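Local coordinates for chromosomal replication initiator protein DnaA (Thermotoga maritima, PDB 2Z4S), which probably initiates chromosome replication once per cell cycle, its ATP-bound form binding the origin and oligomerising there as a right-handed spiral filament, at residues G112-A116 and A258-P262; K170-L175 and F187-Y191; R268-R273 and L288-N294. One frame throughout, in Å; residues are numbered along the deposited sequence.

Contact 1: residues G112-A116 and A258-P262; sequences GNSFA and AKLEP
The start of a helix can sit close against a passing extended segment when small residues line the join, as two alanines and a glycine do here. Residues 258-262 run extended (Leu-260 has phi -97° and psi 142°), while 112-116 turn through Gly-112 and Asn-113 into a helix beginning at Ser-114. In register, Gly-112 lies against Glu-261 (CA-CA 4.8 Å), Asn-113 against Leu-260 (5.0 Å) and Ala-116 against Ala-258 (5.0 Å). A single backbone hydrogen bond, Glu-261 N to Gly-112 O (2.9 Å, 153°), joins the two segments; an ideal CB at Gly-112 would clash with Glu-261 O, so the absence of a side chain lets the backbones come this close. The main bump is Leu-260, m at chi1 and t at chi2, whose CD2 fits into the corner formed by Asn-113 CB and Ala-116 CB, 3.4 Å from each. Leu-260 also rests on Lys-143 and Leu-146 of helix 143-157, and residues 258 and 260 hydrogen-bond to Tyr-136 through the backbone, so the segment borders the P-loop of an AAA+ nucleotide site; Asn-113 belongs to the ADP pocket. Ala-258 CB fills the next hollow, 3.7 Å from Ala-116 CA, with the t rotamer of Phe-115 bringing its CD2 to 4.0 Å from Ala-258 CB. Outside, Lys-259 NZ extends to Glu-261 OE1 (3.2 Å), a salt bridge whose hydrogen bond is weak.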
loop_
_atom_site.group_PDB
_atom_site.type_symbol
_atom_site.label_atom_id
_atom_site.label_comp_id
_atom_site.label_asym_id
_atom_site.label_seq_id
_atom_site.Cartn_x
_atom_site.Cartn_y
_atom_site.Cartn_z
ATOM N N GLY A 112 -13.322 3.290 -8.889
ATOM C CA GLY A 112 -13.086 2.776 -7.552
ATOM C C GLY A 112 -11.816 3.168 -6.813
ATOM O O GLY A 112 -11.721 2.924 -5.613
ATOM N N ASN A 113 -10.832 3.754 -7.489
ATOM C CA ASN A 113 -9.615 4.129 -6.786
ATOM C C ASN A 113 -9.089 5.498 -7.160
ATOM O O ASN A 113 -7.971 5.842 -6.805
ATOM C CB ASN A 113 -8.525 3.104 -7.040
ATOM C CG ASN A 113 -8.060 3.097 -8.478
ATOM O OD1 ASN A 113 -7.220 2.290 -8.863
ATOM N ND2 ASN A 113 -8.602 3.996 -9.281
ATOM N N SER A 114 -9.887 6.280 -7.878
ATOM C CA SER A 114 -9.463 7.612 -8.297
ATOM C C SER A 114 -9.214 8.592 -7.153
ATOM O O SER A 114 -8.122 9.151 -7.036
ATOM C CB SER A 114 -10.488 8.217 -9.265
ATOM O OG SER A 114 -10.191 9.580 -9.553
ATOM N N PHE A 115 -10.216 8.808 -6.308
ATOM C CA PHE A 115 -10.031 9.758 -5.230
ATOM C C PHE A 115 -8.818 9.419 -4.403
ATOM O O PHE A 115 -8.023 10.305 -4.063
ATOM C CB PHE A 115 -11.252 9.845 -4.328
ATOM C CG PHE A 115 -11.119 10.890 -3.274
ATOM C CD1 PHE A 115 -10.703 12.172 -3.612
ATOM C CD2 PHE A 115 -11.347 10.592 -1.939
ATOM C CE1 PHE A 115 -10.508 13.141 -2.640
ATOM C CE2 PHE A 115 -11.154 11.557 -0.948
ATOM C CZ PHE A 115 -10.732 12.833 -1.305
ATOM N N ALA A 116 -8.669 8.136 -4.080
ATOM C CA ALA A 116 -7.526 7.686 -3.301
ATOM C C ALA A 116 -6.254 8.109 -4.034
ATOM O O ALA A 116 -5.357 8.746 -3.467
ATOM C CB ALA A 116 -7.572 6.189 -3.147
ATOM N N ALA A 258 -9.195 8.865 2.436
ATOM C CA ALA A 258 -9.683 8.245 1.206
ATOM C C ALA A 258 -9.999 6.751 1.342
ATOM O O ALA A 258 -9.495 6.073 2.230
ATOM C CB ALA A 258 -8.674 8.454 0.103
ATOM N N LYS A 259 -10.840 6.245 0.445
ATOM C CA LYS A 259 -11.231 4.831 0.440
ATOM C C LYS A 259 -11.045 4.156 -0.935
ATOM O O LYS A 259 -11.477 4.685 -1.961
ATOM C CB LYS A 259 -12.695 4.695 0.849
ATOM C CG LYS A 259 -13.222 3.296 0.688
ATOM C CD LYS A 259 -14.721 3.248 0.829
ATOM C CE LYS A 259 -15.216 1.822 0.729
ATOM N NZ LYS A 259 -16.695 1.741 0.644
ATOM N N LEU A 260 -10.406 2.993 -0.956
ATOM C CA LEU A 260 -10.214 2.258 -2.196
ATOM C C LEU A 260 -11.312 1.202 -2.296
ATOM O O LEU A 260 -11.712 0.633 -1.290
ATOM C CB LEU A 260 -8.849 1.572 -2.200
ATOM C CG LEU A 260 -7.608 2.452 -2.378
ATOM C CD1 LEU A 260 -6.367 1.698 -1.987
ATOM C CD2 LEU A 260 -7.483 2.878 -3.814
ATOM N N GLU A 261 -11.830 0.965 -3.498
ATOM C CA GLU A 261 -12.843 -0.074 -3.697
ATOM C C GLU A 261 -12.394 -0.907 -4.902
ATOM O O GLU A 261 -11.681 -0.410 -5.774
ATOM C CB GLU A 261 -14.235 0.531 -3.908
ATOM C CG GLU A 261 -14.757 1.303 -2.683
ATOM C CD GLU A 261 -16.258 1.657 -2.748
ATOM O OE1 GLU A 261 -17.111 0.800 -2.411
ATOM O OE2 GLU A 261 -16.589 2.804 -3.133
ATOM N N PRO A 262 -12.789 -2.189 -4.961
ATOM C CA PRO A 262 -12.375 -3.031 -6.088
ATOM C C PRO A 262 -12.740 -2.426 -7.442
ATOM O O PRO A 262 -13.764 -1.752 -7.577
ATOM C CB PRO A 262 -13.086 -4.349 -5.805
ATOM C CG PRO A 262 -14.346 -3.901 -5.187
ATOM C CD PRO A 262 -13.890 -2.826 -4.226
#

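Contact 2: residues K170-L175 and F187-Y191; sequences KFLNDL and FREKY
Two consecutive helices packed nearly antiparallel can combine an aromatic interior with a charged rim. Helices 168-182 and 184-193 follow strand 163-167 of the AAA+ core, Tyr-191 resting on Ile-166. Their segments 170-175 and 187-191 make an angle of 154° with axes 11.6 Å apart at closest approach; Phe-171 pairs with Tyr-191 (CA-CA 8.9 Å) and Leu-175 with Phe-187 (7.1 Å). A wider pi-type turn lies at 189-191. Lys-170, extended until chi4 turns p, lays its CG 4.0 Å from Tyr-191 OH and sends NZ one turn ahead to Asp-174 OD1 (3.4 Å, a weak bond within a salt bridge). Phe-171, t, points its edge at the face of Tyr-191, m (centroids 4.9 Å, planes 86°), a T-shaped pair, and meets the ring of Phe-187, t, obliquely (5.3 Å, 56°). Asp-174 aims toward the second helix: its OD2 takes Lys-190 NZ (2.6 Å, salt bridge) and, weakly, Tyr-191 OH (2.9 Å). Leu-175 then sets CD2 over the Phe-187 face, a CH-pi contact 4.0 Å from the centroid. One carboxylate is shared by two lysines, tightly by Lys-190 and weakly by Lys-170, so charge pairing and aromatic packing hold the same helix pair.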
loop_
_atom_site.group_PDB
_atom_site.type_symbol
_atom_site.label_atom_id
_atom_site.label_comp_id
_atom_site.label_asym_id
_atom_site.label_seq_id
_atom_site.Cartn_x
_atom_site.Cartn_y
_atom_site.Cartn_z
ATOM N N LYS A 170 6.452 -3.505 12.029
ATOM C CA LYS A 170 7.828 -3.153 12.339
ATOM C C LYS A 170 7.852 -2.097 13.423
ATOM O O LYS A 170 8.765 -2.057 14.236
ATOM C CB LYS A 170 8.592 -2.637 11.125
ATOM C CG LYS A 170 10.014 -2.291 11.521
ATOM C CD LYS A 170 10.945 -2.119 10.356
ATOM C CE LYS A 170 12.401 -2.120 10.825
ATOM N NZ LYS A 170 12.873 -3.479 11.246
ATOM N N PHE A 171 6.850 -1.229 13.433
ATOM C CA PHE A 171 6.795 -0.203 14.454
ATOM C C PHE A 171 6.675 -0.963 15.775
ATOM O O PHE A 171 7.274 -0.585 16.779
ATOM C CB PHE A 171 5.577 0.687 14.242
ATOM C CG PHE A 171 5.657 2.004 14.950
ATOM C CD1 PHE A 171 6.568 2.970 14.544
ATOM C CD2 PHE A 171 4.801 2.293 16.003
ATOM C CE1 PHE A 171 6.621 4.212 15.177
ATOM C CE2 PHE A 171 4.845 3.532 16.639
ATOM C CZ PHE A 171 5.755 4.493 16.226
ATOM N N LEU A 172 5.902 -2.046 15.754
ATOM C CA LEU A 172 5.701 -2.895 16.925
ATOM C C LEU A 172 7.055 -3.510 17.278
ATOM O O LEU A 172 7.646 -3.163 18.289
ATOM C CB LEU A 172 4.674 -3.994 16.600
ATOM C CG LEU A 172 4.226 -5.109 17.559
ATOM C CD1 LEU A 172 5.422 -5.950 17.986
ATOM C CD2 LEU A 172 3.519 -4.515 18.748
ATOM N N ASN A 173 7.554 -4.407 16.438
ATOM C CA ASN A 173 8.836 -5.043 16.699
ATOM C C ASN A 173 9.944 -4.064 17.072
ATOM O O ASN A 173 10.821 -4.388 17.860
ATOM C CB ASN A 173 9.284 -5.875 15.490
ATOM C CG ASN A 173 8.472 -7.144 15.329
ATOM O OD1 ASN A 173 8.204 -7.843 16.306
ATOM N ND2 ASN A 173 8.085 -7.456 14.098
ATOM N N ASP A 174 9.917 -2.865 16.516
ATOM C CA ASP A 174 10.958 -1.901 16.836
ATOM C C ASP A 174 10.848 -1.389 18.263
ATOM O O ASP A 174 11.864 -1.212 18.930
ATOM C CB ASP A 174 10.930 -0.739 15.847
ATOM C CG ASP A 174 12.025 -0.845 14.795
ATOM O OD1 ASP A 174 12.276 -1.968 14.287
ATOM O OD2 ASP A 174 12.626 0.206 14.478
ATOM N N LEU A 175 9.624 -1.146 18.731
ATOM C CA LEU A 175 9.421 -0.687 20.106
ATOM C C LEU A 175 9.874 -1.808 21.033
ATOM O O LEU A 175 10.728 -1.602 21.886
ATOM C CB LEU A 175 7.946 -0.384 20.383
ATOM C CG LEU A 175 7.569 1.054 20.747
ATOM C CD1 LEU A 175 6.197 1.041 21.383
ATOM C CD2 LEU A 175 8.585 1.664 21.688
ATOM N N PHE A 187 14.999 4.893 19.346
ATOM C CA PHE A 187 13.709 4.775 18.682
ATOM C C PHE A 187 13.116 6.137 18.350
ATOM O O PHE A 187 12.981 6.481 17.182
ATOM C CB PHE A 187 12.749 4.013 19.580
ATOM C CG PHE A 187 11.419 3.718 18.955
ATOM C CD1 PHE A 187 11.217 2.539 18.248
ATOM C CD2 PHE A 187 10.348 4.592 19.130
ATOM C CE1 PHE A 187 9.969 2.225 17.727
ATOM C CE2 PHE A 187 9.093 4.289 18.615
ATOM C CZ PHE A 187 8.903 3.100 17.911
ATOM N N ARG A 188 12.763 6.917 19.367
ATOM C CA ARG A 188 12.168 8.227 19.121
ATOM C C ARG A 188 12.981 9.119 18.192
ATOM O O ARG A 188 12.409 9.920 17.443
ATOM C CB ARG A 188 11.876 8.938 20.441
ATOM C CG ARG A 188 10.668 8.335 21.138
ATOM C CD ARG A 188 10.361 8.966 22.481
ATOM N NE ARG A 188 9.330 8.202 23.173
ATOM C CZ ARG A 188 8.998 8.387 24.441
ATOM N NH1 ARG A 188 9.617 9.313 25.149
ATOM N NH2 ARG A 188 8.062 7.644 25.003
ATOM N N GLU A 189 14.304 8.986 18.226
ATOM C CA GLU A 189 15.140 9.778 17.332
ATOM C C GLU A 189 14.857 9.299 15.907
ATOM O O GLU A 189 14.743 10.099 14.975
ATOM C CB GLU A 189 16.624 9.578 17.655
ATOM C CG GLU A 189 17.045 10.141 18.999
ATOM C CD GLU A 189 17.008 11.663 19.037
ATOM O OE1 GLU A 189 17.860 12.295 18.366
ATOM O OE2 GLU A 189 16.128 12.225 19.734
ATOM N N LYS A 190 14.716 7.985 15.758
ATOM C CA LYS A 190 14.466 7.365 14.462
ATOM C C LYS A 190 13.091 7.612 13.847
ATOM O O LYS A 190 12.991 7.836 12.645
ATOM C CB LYS A 190 14.701 5.856 14.556
ATOM C CG LYS A 190 14.371 5.088 13.296
ATOM C CD LYS A 190 14.406 3.597 13.548
ATOM C CE LYS A 190 14.105 2.826 12.292
ATOM N NZ LYS A 190 13.950 1.383 12.545
ATOM N N TYR A 191 12.032 7.561 14.644
ATOM C CA TYR A 191 10.710 7.770 14.077
ATOM C C TYR A 191 10.169 9.184 14.217
ATOM O O TYR A 191 9.008 9.438 13.902
ATOM C CB TYR A 191 9.707 6.759 14.643
ATOM C CG TYR A 191 9.933 5.346 14.147
ATOM C CD1 TYR A 191 10.889 4.532 14.736
ATOM C CD2 TYR A 191 9.206 4.836 13.068
ATOM C CE1 TYR A 191 11.122 3.245 14.270
ATOM C CE2 TYR A 191 9.428 3.556 12.593
ATOM C CZ TYR A 191 10.390 2.759 13.200
ATOM O OH TYR A 191 10.619 1.467 12.767
#

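Contact 3: residues R268-R273 and L288-N294; sequences RKSIAR and LNFVAEN. With ADP (adenosine-5'-diphosphate), chain C.
Long side chains can bridge a helix pair whose centre is kept thin by alanine. Helical segments 268-273 and 288-294 cross at 126° with axes 8.8 Å apart at closest approach, Lys-269 and Ala-292 being nearest (CA-CA 4.9 Å). Lys-269, m at chi1 and t thereafter, reaches over to the second helix to place NZ 2.7 Å from Glu-293 OE2, a salt bridge; Glu-265 is a second partner for that lysine. Glu-293, m then t, has its CA-to-CB bond facing away, yet its carboxylate returns to meet the amine. Leu-288, t,t, carries CD2 to 3.4 Å from Ala-272 CB and CD1 to 3.7 Å from Arg-273 CG, with Ala-272 CB and Ala-292 CB 4.2 Å apart. Arg-268, chi1 between wells, brings NH1 to 3.0 Å from Ala-292 O. Elsewhere on helix 265-279, which borders the adenine pocket, Ile-271 (m,t) puts CG2 3.6 Å from ADP N3. The pair is part of the C-terminal helical (lid) subdomain typical of AAA+ ATPases.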
loop_
_atom_site.group_PDB
_atom_site.type_symbol
_atom_site.label_atom_id
_atom_site.label_comp_id
_atom_site.label_asym_id
_atom_site.label_seq_id
_atom_site.Cartn_x
_atom_site.Cartn_y
_atom_site.Cartn_z
ATOM N N ARG A 268 -10.002 -3.392 -14.449
ATOM C CA ARG A 268 -9.153 -4.512 -14.096
ATOM C C ARG A 268 -8.246 -4.848 -15.275
ATOM O O ARG A 268 -7.022 -4.893 -15.130
ATOM C CB ARG A 268 -10.007 -5.715 -13.742
ATOM C CG ARG A 268 -9.436 -6.593 -12.656
ATOM C CD ARG A 268 -10.433 -7.676 -12.378
ATOM N NE ARG A 268 -11.771 -7.121 -12.532
ATOM C CZ ARG A 268 -12.867 -7.847 -12.689
ATOM N NH1 ARG A 268 -12.790 -9.166 -12.714
ATOM N NH2 ARG A 268 -14.039 -7.249 -12.830
ATOM N N LYS A 269 -8.857 -5.065 -16.441
ATOM C CA LYS A 269 -8.114 -5.407 -17.652
ATOM C C LYS A 269 -6.950 -4.479 -17.918
ATOM O O LYS A 269 -5.858 -4.932 -18.255
ATOM C CB LYS A 269 -9.047 -5.440 -18.863
ATOM C CG LYS A 269 -10.051 -6.582 -18.780
ATOM C CD LYS A 269 -10.863 -6.781 -20.054
ATOM C CE LYS A 269 -11.958 -7.829 -19.817
ATOM N NZ LYS A 269 -12.854 -8.066 -20.992
ATOM N N SER A 270 -7.176 -3.181 -17.762
ATOM C CA SER A 270 -6.111 -2.214 -17.977
ATOM C C SER A 270 -5.035 -2.429 -16.919
ATOM O O SER A 270 -3.847 -2.300 -17.191
ATOM C CB SER A 270 -6.651 -0.790 -17.882
ATOM O OG SER A 270 -7.757 -0.610 -18.740
ATOM N N ILE A 271 -5.455 -2.754 -15.703
ATOM C CA ILE A 271 -4.490 -2.992 -14.645
ATOM C C ILE A 271 -3.696 -4.232 -15.032
ATOM O O ILE A 271 -2.468 -4.267 -14.906
ATOM C CB ILE A 271 -5.194 -3.219 -13.289
ATOM C CG1 ILE A 271 -5.817 -1.907 -12.806
ATOM C CG2 ILE A 271 -4.201 -3.754 -12.259
ATOM C CD1 ILE A 271 -6.593 -2.044 -11.523
ATOM N N ALA A 272 -4.411 -5.242 -15.520
ATOM C CA ALA A 272 -3.794 -6.483 -15.950
ATOM C C ALA A 272 -2.706 -6.179 -16.972
ATOM O O ALA A 272 -1.582 -6.679 -16.866
ATOM C CB ALA A 272 -4.838 -7.386 -16.559
ATOM N N ARG A 273 -3.040 -5.348 -17.958
ATOM C CA ARG A 273 -2.087 -4.979 -19.001
ATOM C C ARG A 273 -0.876 -4.261 -18.420
ATOM O O ARG A 273 0.263 -4.540 -18.802
ATOM C CB ARG A 273 -2.744 -4.071 -20.041
ATOM C CG ARG A 273 -3.978 -4.646 -20.715
ATOM C CD ARG A 273 -4.337 -3.854 -21.985
ATOM N NE ARG A 273 -5.642 -4.222 -22.547
ATOM C CZ ARG A 273 -6.794 -3.618 -22.245
ATOM N NH1 ARG A 273 -6.813 -2.605 -21.386
ATOM N NH2 ARG A 273 -7.930 -4.026 -22.805
ATOM N N LEU A 288 -5.240 -12.871 -21.407
ATOM C CA LEU A 288 -5.237 -11.750 -20.476
ATOM C C LEU A 288 -6.694 -11.449 -20.173
ATOM O O LEU A 288 -7.102 -11.351 -19.019
ATOM C CB LEU A 288 -4.576 -10.525 -21.108
ATOM C CG LEU A 288 -4.240 -9.375 -20.147
ATOM C CD1 LEU A 288 -3.457 -8.301 -20.874
ATOM C CD2 LEU A 288 -5.514 -8.787 -19.575
ATOM N N ASN A 289 -7.479 -11.312 -21.230
ATOM C CA ASN A 289 -8.899 -11.044 -21.093
ATOM C C ASN A 289 -9.585 -12.040 -20.159
ATOM O O ASN A 289 -10.376 -11.652 -19.305
ATOM C CB ASN A 289 -9.565 -11.088 -22.466
ATOM C CG ASN A 289 -10.303 -9.817 -22.785
ATOM O OD1 ASN A 289 -9.702 -8.737 -22.860
ATOM N ND2 ASN A 289 -11.619 -9.928 -22.967
ATOM N N PHE A 290 -9.294 -13.325 -20.323
ATOM C CA PHE A 290 -9.906 -14.329 -19.463
ATOM C C PHE A 290 -9.459 -14.126 -18.019
ATOM O O PHE A 290 -10.267 -14.212 -17.095
ATOM C CB PHE A 290 -9.525 -15.739 -19.904
ATOM C CG PHE A 290 -10.050 -16.809 -18.994
ATOM C CD1 PHE A 290 -11.345 -17.301 -19.149
ATOM C CD2 PHE A 290 -9.261 -17.299 -17.952
ATOM C CE1 PHE A 290 -11.856 -18.268 -18.279
ATOM C CE2 PHE A 290 -9.754 -18.263 -17.071
ATOM C CZ PHE A 290 -11.058 -18.752 -17.234
ATOM N N VAL A 291 -8.168 -13.871 -17.828
ATOM C CA VAL A 291 -7.628 -13.648 -16.495
ATOM C C VAL A 291 -8.264 -12.404 -15.876
ATOM O O VAL A 291 -8.794 -12.449 -14.763
ATOM C CB VAL A 291 -6.106 -13.454 -16.548
ATOM C CG1 VAL A 291 -5.559 -13.201 -15.162
ATOM C CG2 VAL A 291 -5.465 -14.680 -17.145
ATOM N N ALA A 292 -8.219 -11.302 -16.616
ATOM C CA ALA A 292 -8.776 -10.036 -16.160
ATOM C C ALA A 292 -10.234 -10.140 -15.769
ATOM O O ALA A 292 -10.689 -9.416 -14.900
ATOM C CB ALA A 292 -8.620 -8.985 -17.234
ATOM N N GLU A 293 -10.971 -11.037 -16.402
ATOM C CA GLU A 293 -12.383 -11.176 -16.100
ATOM C C GLU A 293 -12.768 -12.148 -15.004
ATOM O O GLU A 293 -13.870 -12.060 -14.474
ATOM C CB GLU A 293 -13.142 -11.585 -17.345
ATOM C CG GLU A 293 -13.285 -10.507 -18.365
ATOM C CD GLU A 293 -14.096 -10.974 -19.563
ATOM O OE1 GLU A 293 -15.135 -11.653 -19.343
ATOM O OE2 GLU A 293 -13.700 -10.657 -20.714
ATOM N N ASN A 294 -11.890 -13.068 -14.641
ATOM C CA ASN A 294 -12.291 -14.048 -13.642
ATOM C C ASN A 294 -11.471 -14.119 -12.365
ATOM O O ASN A 294 -11.788 -14.880 -11.459
ATOM C CB ASN A 294 -12.384 -15.409 -14.327
ATOM C CG ASN A 294 -13.248 -15.354 -15.572
ATOM O OD1 ASN A 294 -14.453 -15.138 -15.490
ATOM N ND2 ASN A 294 -12.631 -15.522 -16.733
HETATM P PB ADP C . -3.019 -3.951 -0.670
HETATM O O1B ADP C . -3.311 -2.517 -0.779
HETATM O O2B ADP C . -4.272 -4.685 -0.028
HETATM O O3B ADP C . -1.706 -4.188 0.236
HETATM P PA ADP C . -1.553 -3.941 -2.888
HETATM O O1A ADP C . -1.717 -2.486 -3.060
HETATM O O2A ADP C . -0.197 -4.201 -2.077
HETATM O O3A ADP C . -2.806 -4.604 -2.104
HETATM O "O5'" ADP C . -1.493 -4.711 -4.283
HETATM C "C5'" ADP C . -0.427 -4.125 -4.961
HETATM C "C4'" ADP C . -0.205 -4.770 -6.302
HETATM O "O4'" ADP C . -1.390 -4.695 -7.109
HETATM C "C3'" ADP C . 0.940 -4.006 -6.940
HETATM O "O3'" ADP C . 2.057 -4.858 -7.212
HETATM C "C2'" ADP C . 0.360 -3.365 -8.189
HETATM O "O2'" ADP C . 1.104 -3.764 -9.360
HETATM C "C1'" ADP C . -1.115 -3.838 -8.238
HETATM N N9 ADP C . -2.070 -2.719 -8.273
HETATM C C8 ADP C . -2.912 -2.317 -7.277
HETATM N N7 ADP C . -3.626 -1.304 -7.668
HETATM C C5 ADP C . -3.288 -0.996 -8.934
HETATM C C6 ADP C . -3.708 -0.025 -9.876
HETATM N N6 ADP C . -4.698 0.881 -9.552
HETATM N N1 ADP C . -3.128 -0.006 -11.094
HETATM C C2 ADP C . -2.173 -0.876 -11.423
HETATM N N3 ADP C . -1.757 -1.805 -10.567
HETATM C C4 ADP C . -2.278 -1.897 -9.333
#

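In this AAA+ module contacts 1 and 3 illustrate how one nucleotide site draws on separate parts of a chain. Contact 1 spans 141 intervening residues, among which contact 2 falls; contact 3 follows both. Contact 1 lies against strand 133-136 and contact 2 beside strand 163-167, towards the other side of the parallel core sheet, their centres 30 Å apart. Contacts 1 and 3 are closer (centres 19 Å, nearest atoms about 5 Å), consistent with the short link between 258-262 and helix 265-279. Each supplies a residue to the ADP pocket, placing ADP between the core, by the P-loop, and the helical lid; contact 2, 40 Å from contact 3 between centres, joins helices at the far side of the core.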